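Local coordinates for protein phosphoribosylamidoimidazole- succinocarboxamide synthase (Saccharomyces cerevisiae, PDB 1OBG) that catalyses the ATP-dependent joining of aspartate to carboxyaminoimidazole ribotide, forming SAICAR in the de novo purine biosynthesis pathway, at residues V19-E24 against V33-I38; E184-R189 against N226-V231. All blocks are in the same frame, centred on the assembly; numbering follows the deposited sequence.

Interaction 1 of 2, residues V19-E24 against V33-I38; sequences VRDIYE and VATDRI. With AMP (adenosine monophosphate), chain B; SO4 (sulfate ion), chain F.
D21 and V33 form an antiparallel hydrogen-bonded pair of the hairpin between strands 20-24 and 29-34, D21 N giving to V33 O and V33 N to D21 O, both at 2.8 Å, with R20 and A34 the non-hydrogen-bonded pair beside it. Past A34 the second strand gives way to loop, and T35 takes over: its N (2.9 Å) and its OG1 (2.5 Å) reach V19 O from opposite faces of the carbonyl plane. Threonine suits this place because its hydroxyl, set by chi1 of 66° between the backbone N and the carbonyl carbon, adds a second donor where the strand pairing ends. R37 turns back over V19, with T35 OG1 above the centre of its guanidinium, and holds D21 end-on: NH1 and NH2 both give to OD2, NH2 at 3.1 Å. The D21 carboxylate and R37 guanidinium planes are 26° apart. NE of R37 gives a hydrogen bond to K18 O, while R16 and T5 hold D21 OD1. On the face of the sheet carrying D21 and V33, V33 CG2 sits at the edge of the Y23 ring. R20, on the face shared with A34, forms a salt bridge to D232 and points toward the AMP phosphate, though its exact fit there is doubtful. A sulfate, probably from the crystallisation liquor, accepts from R20 N at 2.8 Å, consistent with an anion site for nucleotide phosphates; the buried D21 carboxylate is probably balanced by R37 and R16.

Interaction 2 of 2, residues E184-R189 against N226-V231; sequences EDLSRR and NEIILV. With AMP (adenosine monophosphate), chain B.
R189 reaches from the first turns of helix 184-208 to the turn leading into strand 228-230; the helix packs on side chains of the mixed sheet, on strands 228-230 and 210-221. Its guanidinium meets N226 O end-on: NH2 gives at 3.0 Å and NH1 at 3.2 Å, and the oxygen lies within 3° of the guanidinium plane. NH1 comes in the carbonyl plane, whereas NH2 is tilted 32° from it. Two N-H groups on one backbone oxygen fix the direction of the guanidinium end, and I228 against its face helps set its turn. Arginine suits this rim position, its long chain spanning the gap while its charge stays near the surface. The bend at chi3 (66°) folds the chain back and lays one guanidinium face over I228, whose CD1 sits above the centre. I228 is the buried apolar part of the contact. Its CD1 also packs on R189 CB at 4.0 Å and meets L186 CD1 at 4.2 Å, and I228 touches V190 and L193 of the same helix and F219 of strand 210-221. L186 in turn leans on I221 of that strand, so apolar side chains line the seam between helix and sheet. Farther out, E227 turns away from the helix to a salt bridge with R72. At the exposed end a water bridges the two segments, accepting from R189 NH1 at 2.6 Å and donating to D185 OD1 and N226 OD1.

Interaction 1 and interaction 2 follow one another along the chain and do not touch: their centres are 27 Å apart and their nearest atoms about 7 Å. The same AMP lies between them. From the hairpin, R20 points toward the phosphate, and I22 lies beside the ribose C5'; from the end of 226-231, V231 CB lies 3.5 Å from N7 of the adenine. Interaction 1 therefore borders the phosphate end of the nucleotide and 226-231 its base, while the helix of interaction 2 packs on the far end of that segment. D232, next to V231, forms a salt bridge to R20 and hydrogen-bonds AMP through its backbone N.

Interaction 1 of 2, residues V19-E24 against V33-I38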
loop_
_atom_site.group_PDB
_atom_site.type_symbol
_atom_site.label_atom_id
_atom_site.label_comp_id
_atom_site.label_asym_id
_atom_site.label_seq_id
_atom_site.Cartn_x
_atom_site.Cartn_y
_atom_site.Cartn_z
ATOM N N VAL A 19 2.472 -4.016 -9.562
ATOM C CA VAL A 19 2.854 -2.628 -9.692
ATOM C C VAL A 19 4.382 -2.417 -9.603
ATOM O O VAL A 19 4.925 -1.556 -10.290
ATOM C CB VAL A 19 2.138 -1.830 -8.564
ATOM C CG1 VAL A 19 2.601 -0.415 -8.536
ATOM C CG2 VAL A 19 0.607 -1.893 -8.756
ATOM N N ARG A 20 5.063 -3.186 -8.761
ATOM C CA ARG A 20 6.487 -2.964 -8.488
ATOM C C ARG A 20 7.369 -3.967 -9.204
ATOM O O ARG A 20 7.003 -5.133 -9.326
ATOM C CB ARG A 20 6.781 -3.050 -6.985
ATOM C CG ARG A 20 6.116 -1.931 -6.180
ATOM C CD ARG A 20 6.375 -1.994 -4.663
ATOM N NE ARG A 20 5.283 -2.645 -3.938
ATOM C CZ ARG A 20 5.428 -3.378 -2.826
ATOM N NH1 ARG A 20 6.618 -3.574 -2.282
ATOM N NH2 ARG A 20 4.367 -3.922 -2.253
ATOM N N ASP A 21 8.519 -3.497 -9.671
ATOM C CA ASP A 21 9.590 -4.352 -10.154
ATOM C C ASP A 21 10.643 -4.347 -9.048
ATOM O O ASP A 21 11.012 -3.293 -8.542
ATOM C CB ASP A 21 10.197 -3.808 -11.457
ATOM C CG ASP A 21 9.248 -3.899 -12.636
ATOM O OD1 ASP A 21 9.604 -3.389 -13.714
ATOM O OD2 ASP A 21 8.128 -4.442 -12.588
ATOM N N ILE A 22 11.121 -5.528 -8.670
ATOM C CA ILE A 22 12.013 -5.636 -7.528
ATOM C C ILE A 22 13.347 -6.159 -8.021
ATOM O O ILE A 22 13.375 -7.170 -8.713
ATOM C CB ILE A 22 11.411 -6.588 -6.460
ATOM C CG1 ILE A 22 10.052 -6.044 -5.944
ATOM C CG2 ILE A 22 12.368 -6.734 -5.280
ATOM C CD1 ILE A 22 9.295 -7.064 -5.075
ATOM N N TYR A 23 14.437 -5.476 -7.663
ATOM C CA TYR A 23 15.787 -5.890 -8.058
ATOM C C TYR A 23 16.608 -6.167 -6.828
ATOM O O TYR A 23 16.375 -5.555 -5.790
ATOM C CB TYR A 23 16.465 -4.774 -8.875
ATOM C CG TYR A 23 15.811 -4.635 -10.225
ATOM C CD1 TYR A 23 16.263 -5.396 -11.307
ATOM C CD2 TYR A 23 14.725 -3.767 -10.416
ATOM C CE1 TYR A 23 15.673 -5.304 -12.532
ATOM C CE2 TYR A 23 14.113 -3.660 -11.648
ATOM C CZ TYR A 23 14.590 -4.433 -12.702
ATOM O OH TYR A 23 14.009 -4.346 -13.928
ATOM N N GLU A 24 17.572 -7.070 -6.922
ATOM C CA GLU A 24 18.461 -7.296 -5.800
ATOM C C GLU A 24 19.754 -6.499 -6.025
ATOM O O GLU A 24 20.334 -6.562 -7.097
ATOM C CB GLU A 24 18.734 -8.794 -5.663
ATOM C CG GLU A 24 19.858 -9.143 -4.717
ATOM C CD GLU A 24 19.855 -10.609 -4.334
ATOM O OE1 GLU A 24 18.914 -11.070 -3.652
ATOM O OE2 GLU A 24 20.788 -11.299 -4.709
ATOM N N VAL A 33 10.978 -0.683 -7.494
ATOM C CA VAL A 33 10.721 0.320 -8.504
ATOM C C VAL A 33 9.221 0.290 -8.743
ATOM O O VAL A 33 8.682 -0.737 -9.179
ATOM C CB VAL A 33 11.444 0.019 -9.826
ATOM C CG1 VAL A 33 11.220 1.156 -10.834
ATOM C CG2 VAL A 33 12.957 -0.236 -9.579
ATOM N N ALA A 34 8.549 1.399 -8.440
ATOM C CA ALA A 34 7.109 1.464 -8.646
ATOM C C ALA A 34 6.832 1.890 -10.098
ATOM O O ALA A 34 7.241 2.985 -10.538
ATOM C CB ALA A 34 6.476 2.429 -7.630
ATOM N N THR A 35 6.155 1.022 -10.842
ATOM C CA THR A 35 5.804 1.343 -12.211
ATOM C C THR A 35 4.469 2.054 -12.252
ATOM O O THR A 35 3.836 2.303 -11.221
ATOM C CB THR A 35 5.730 0.099 -13.079
ATOM O OG1 THR A 35 4.631 -0.721 -12.640
ATOM C CG2 THR A 35 6.991 -0.742 -12.890
ATOM N N ASP A 36 4.056 2.388 -13.455
ATOM C CA ASP A 36 2.816 3.106 -13.669
ATOM C C ASP A 36 1.666 2.159 -14.004
ATOM O O ASP A 36 0.624 2.617 -14.511
ATOM C CB ASP A 36 3.018 4.107 -14.787
ATOM C CG ASP A 36 3.941 5.196 -14.395
ATOM O OD1 ASP A 36 4.510 5.838 -15.304
ATOM O OD2 ASP A 36 4.160 5.474 -13.178
ATOM N N ARG A 37 1.855 0.859 -13.735
ATOM C CA ARG A 37 0.792 -0.137 -13.952
ATOM C C ARG A 37 -0.303 0.043 -12.931
ATOM O O ARG A 37 -0.062 0.542 -11.808
ATOM C CB ARG A 37 1.297 -1.579 -13.841
ATOM C CG ARG A 37 2.398 -1.931 -14.852
ATOM C CD ARG A 37 2.817 -3.384 -14.850
ATOM N NE ARG A 37 3.337 -3.867 -13.567
ATOM C CZ ARG A 37 4.638 -4.017 -13.258
ATOM N NH1 ARG A 37 4.980 -4.490 -12.056
ATOM N NH2 ARG A 37 5.602 -3.704 -14.141
ATOM N N ILE A 38 -1.510 -0.371 -13.318
ATOM C CA ILE A 38 -2.658 -0.271 -12.424
ATOM C C ILE A 38 -3.471 -1.527 -12.554
ATOM O O ILE A 38 -3.579 -2.067 -13.643
ATOM C CB ILE A 38 -3.503 1.006 -12.722
ATOM C CG1 ILE A 38 -4.661 1.150 -11.714
ATOM C CG2 ILE A 38 -3.966 1.075 -14.194
ATOM C CD1 ILE A 38 -5.198 2.573 -11.613
HETATM P P AMP B . 5.089 -6.863 -3.746
HETATM O O1P AMP B . 4.204 -5.701 -3.272
HETATM O O2P AMP B . 5.839 -6.540 -4.988
HETATM O O3P AMP B . 4.184 -8.183 -3.971
HETATM O "O5'" AMP B . 6.187 -7.172 -2.617
HETATM C "C5'" AMP B . 7.187 -8.103 -2.924
HETATM C "C4'" AMP B . 7.531 -8.865 -1.665
HETATM O "O4'" AMP B . 8.545 -8.166 -0.971
HETATM C "C3'" AMP B . 6.324 -8.977 -0.732
HETATM O "O3'" AMP B . 6.150 -10.330 -0.392
HETATM C "C2'" AMP B . 6.732 -8.178 0.491
HETATM O "O2'" AMP B . 6.266 -8.812 1.651
HETATM C "C1'" AMP B . 8.255 -8.229 0.399
HETATM N N9 AMP B . 8.967 -7.146 1.108
HETATM C C8 AMP B . 8.602 -5.834 1.303
HETATM N N7 AMP B . 9.589 -5.232 2.017
HETATM C C5 AMP B . 10.569 -6.131 2.269
HETATM C C6 AMP B . 11.794 -6.068 2.942
HETATM N N6 AMP B . 12.316 -4.904 3.343
HETATM N N1 AMP B . 12.572 -7.211 3.021
HETATM C C2 AMP B . 12.167 -8.393 2.442
HETATM N N3 AMP B . 10.956 -8.445 1.773
HETATM C C4 AMP B . 10.180 -7.338 1.694
HETATM S S SO4 F . 3.011 -5.326 -6.025
HETATM O O1 SO4 F . 3.114 -4.551 -7.248
HETATM O O2 SO4 F . 2.813 -4.429 -4.881
HETATM O O3 SO4 F . 1.953 -6.352 -6.085
HETATM O O4 SO4 F . 4.266 -6.024 -5.896
#

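Interaction 2 of 2, residues E184-R189 against N226-V231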
loop_
_atom_site.group_PDB
_atom_site.type_symbol
_atom_site.label_atom_id
_atom_site.label_comp_id
_atom_site.label_asym_id
_atom_site.label_seq_id
_atom_site.Cartn_x
_atom_site.Cartn_y
_atom_site.Cartn_z
ATOM N N GLU A 184 2.637 -15.231 21.313
ATOM C CA GLU A 184 1.776 -14.336 22.070
ATOM C C GLU A 184 2.387 -12.932 22.214
ATOM O O GLU A 184 1.740 -11.946 21.901
ATOM C CB GLU A 184 1.464 -14.955 23.444
ATOM C CG GLU A 184 0.565 -14.130 24.348
ATOM C CD GLU A 184 -0.889 -14.120 23.897
ATOM O OE1 GLU A 184 -1.322 -13.106 23.297
ATOM O OE2 GLU A 184 -1.611 -15.116 24.146
ATOM N N ASP A 185 3.623 -12.852 22.688
ATOM C CA ASP A 185 4.250 -11.563 22.955
ATOM C C ASP A 185 4.478 -10.757 21.677
ATOM O O ASP A 185 4.217 -9.555 21.632
ATOM C CB ASP A 185 5.574 -11.745 23.682
ATOM C CG ASP A 185 6.211 -10.415 24.067
ATOM O OD1 ASP A 185 7.290 -10.086 23.508
ATOM O OD2 ASP A 185 5.697 -9.629 24.914
ATOM N N LEU A 186 4.963 -11.422 20.641
ATOM C CA LEU A 186 5.168 -10.744 19.393
ATOM C C LEU A 186 3.856 -10.231 18.810
ATOM O O LEU A 186 3.830 -9.122 18.285
ATOM C CB LEU A 186 5.898 -11.635 18.394
ATOM C CG LEU A 186 6.244 -10.919 17.090
ATOM C CD1 LEU A 186 7.084 -9.653 17.370
ATOM C CD2 LEU A 186 6.913 -11.875 16.085
ATOM N N SER A 187 2.777 -11.018 18.907
ATOM C CA SER A 187 1.529 -10.638 18.263
ATOM C C SER A 187 0.908 -9.414 18.938
ATOM O O SER A 187 0.251 -8.599 18.268
ATOM C CB SER A 187 0.524 -11.799 18.225
ATOM O OG SER A 187 0.030 -12.065 19.530
ATOM N N ARG A 188 1.116 -9.300 20.248
ATOM C CA ARG A 188 0.640 -8.152 21.024
ATOM C C ARG A 188 1.403 -6.879 20.662
ATOM O O ARG A 188 0.812 -5.809 20.519
ATOM C CB ARG A 188 0.800 -8.417 22.527
ATOM C CG ARG A 188 -0.358 -9.229 23.089
ATOM C CD ARG A 188 -0.159 -9.672 24.542
ATOM N NE ARG A 188 -1.071 -10.759 24.888
ATOM C CZ ARG A 188 -1.022 -11.452 26.028
ATOM N NH1 ARG A 188 -0.102 -11.180 26.953
ATOM N NH2 ARG A 188 -1.903 -12.426 26.244
ATOM N N ARG A 189 2.719 -7.003 20.528
ATOM C CA ARG A 189 3.539 -5.870 20.122
ATOM C C ARG A 189 3.172 -5.411 18.713
ATOM O O ARG A 189 3.173 -4.225 18.427
ATOM C CB ARG A 189 5.024 -6.211 20.163
ATOM C CG ARG A 189 5.593 -6.442 21.584
ATOM C CD ARG A 189 7.033 -7.001 21.515
ATOM N NE ARG A 189 7.944 -6.003 20.952
ATOM C CZ ARG A 189 9.001 -6.252 20.180
ATOM N NH1 ARG A 189 9.343 -7.496 19.838
ATOM N NH2 ARG A 189 9.732 -5.227 19.749
ATOM N N ASN A 226 15.530 -7.459 18.344
ATOM C CA ASN A 226 14.082 -7.695 18.501
ATOM C C ASN A 226 13.140 -6.585 18.011
ATOM O O ASN A 226 11.948 -6.639 18.273
ATOM C CB ASN A 226 13.720 -8.099 19.941
ATOM C CG ASN A 226 12.750 -9.277 19.987
ATOM O OD1 ASN A 226 12.029 -9.462 20.971
ATOM N ND2 ASN A 226 12.735 -10.081 18.924
ATOM N N GLU A 227 13.673 -5.590 17.312
ATOM C CA GLU A 227 12.891 -4.434 16.883
ATOM C C GLU A 227 12.004 -4.791 15.700
ATOM O O GLU A 227 12.421 -5.497 14.782
ATOM C CB GLU A 227 13.807 -3.296 16.450
ATOM C CG GLU A 227 14.461 -2.517 17.574
ATOM C CD GLU A 227 15.420 -1.464 17.037
ATOM O OE1 GLU A 227 15.053 -0.269 17.058
ATOM O OE2 GLU A 227 16.537 -1.829 16.587
ATOM N N ILE A 228 10.784 -4.286 15.722
ATOM C CA ILE A 228 9.888 -4.428 14.579
ATOM C C ILE A 228 10.198 -3.334 13.540
ATOM O O ILE A 228 10.391 -2.183 13.897
ATOM C CB ILE A 228 8.422 -4.389 15.047
ATOM C CG1 ILE A 228 8.143 -5.577 15.987
ATOM C CG2 ILE A 228 7.468 -4.395 13.842
ATOM C CD1 ILE A 228 6.745 -5.558 16.668
ATOM N N ILE A 229 10.246 -3.710 12.259
ATOM C CA ILE A 229 10.592 -2.778 11.186
ATOM C C ILE A 229 9.439 -2.679 10.208
ATOM O O ILE A 229 8.872 -3.690 9.812
ATOM C CB ILE A 229 11.842 -3.271 10.378
ATOM C CG1 ILE A 229 12.994 -3.741 11.286
ATOM C CG2 ILE A 229 12.300 -2.217 9.333
ATOM C CD1 ILE A 229 13.607 -2.671 12.107
ATOM N N LEU A 230 9.123 -1.459 9.813
ATOM C CA LEU A 230 8.124 -1.231 8.793
ATOM C C LEU A 230 8.741 -1.542 7.442
ATOM O O LEU A 230 9.777 -0.980 7.062
ATOM C CB LEU A 230 7.630 0.206 8.826
ATOM C CG LEU A 230 6.384 0.587 8.044
ATOM C CD1 LEU A 230 5.218 -0.363 8.344
ATOM C CD2 LEU A 230 6.035 2.041 8.367
ATOM N N VAL A 231 8.113 -2.449 6.715
ATOM C CA VAL A 231 8.650 -2.795 5.402
ATOM C C VAL A 231 7.591 -2.526 4.311
ATOM O O VAL A 231 6.567 -1.892 4.563
ATOM C CB VAL A 231 9.279 -4.229 5.384
ATOM C CG1 VAL A 231 10.337 -4.381 6.506
ATOM C CG2 VAL A 231 8.190 -5.341 5.534
HETATM P P AMP B . 5.089 -6.863 -3.746
HETATM O O1P AMP B . 4.204 -5.701 -3.272
HETATM O O2P AMP B . 5.839 -6.540 -4.988
HETATM O O3P AMP B . 4.184 -8.183 -3.971
HETATM O "O5'" AMP B . 6.187 -7.172 -2.617
HETATM C "C5'" AMP B . 7.187 -8.103 -2.924
HETATM C "C4'" AMP B . 7.531 -8.865 -1.665
HETATM O "O4'" AMP B . 8.545 -8.166 -0.971
HETATM C "C3'" AMP B . 6.324 -8.977 -0.732
HETATM O "O3'" AMP B . 6.150 -10.330 -0.392
HETATM C "C2'" AMP B . 6.732 -8.178 0.491
HETATM O "O2'" AMP B . 6.266 -8.812 1.651
HETATM C "C1'" AMP B . 8.255 -8.229 0.399
HETATM N N9 AMP B . 8.967 -7.146 1.108
HETATM C C8 AMP B . 8.602 -5.834 1.303
HETATM N N7 AMP B . 9.589 -5.232 2.017
HETATM C C5 AMP B . 10.569 -6.131 2.269
HETATM C C6 AMP B . 11.794 -6.068 2.942
HETATM N N6 AMP B . 12.316 -4.904 3.343
HETATM N N1 AMP B . 12.572 -7.211 3.021
HETATM C C2 AMP B . 12.167 -8.393 2.442
HETATM N N3 AMP B . 10.956 -8.445 1.773
HETATM C C4 AMP B . 10.180 -7.338 1.694
HETATM O O HOH W 1 8.785 -9.744 20.995
#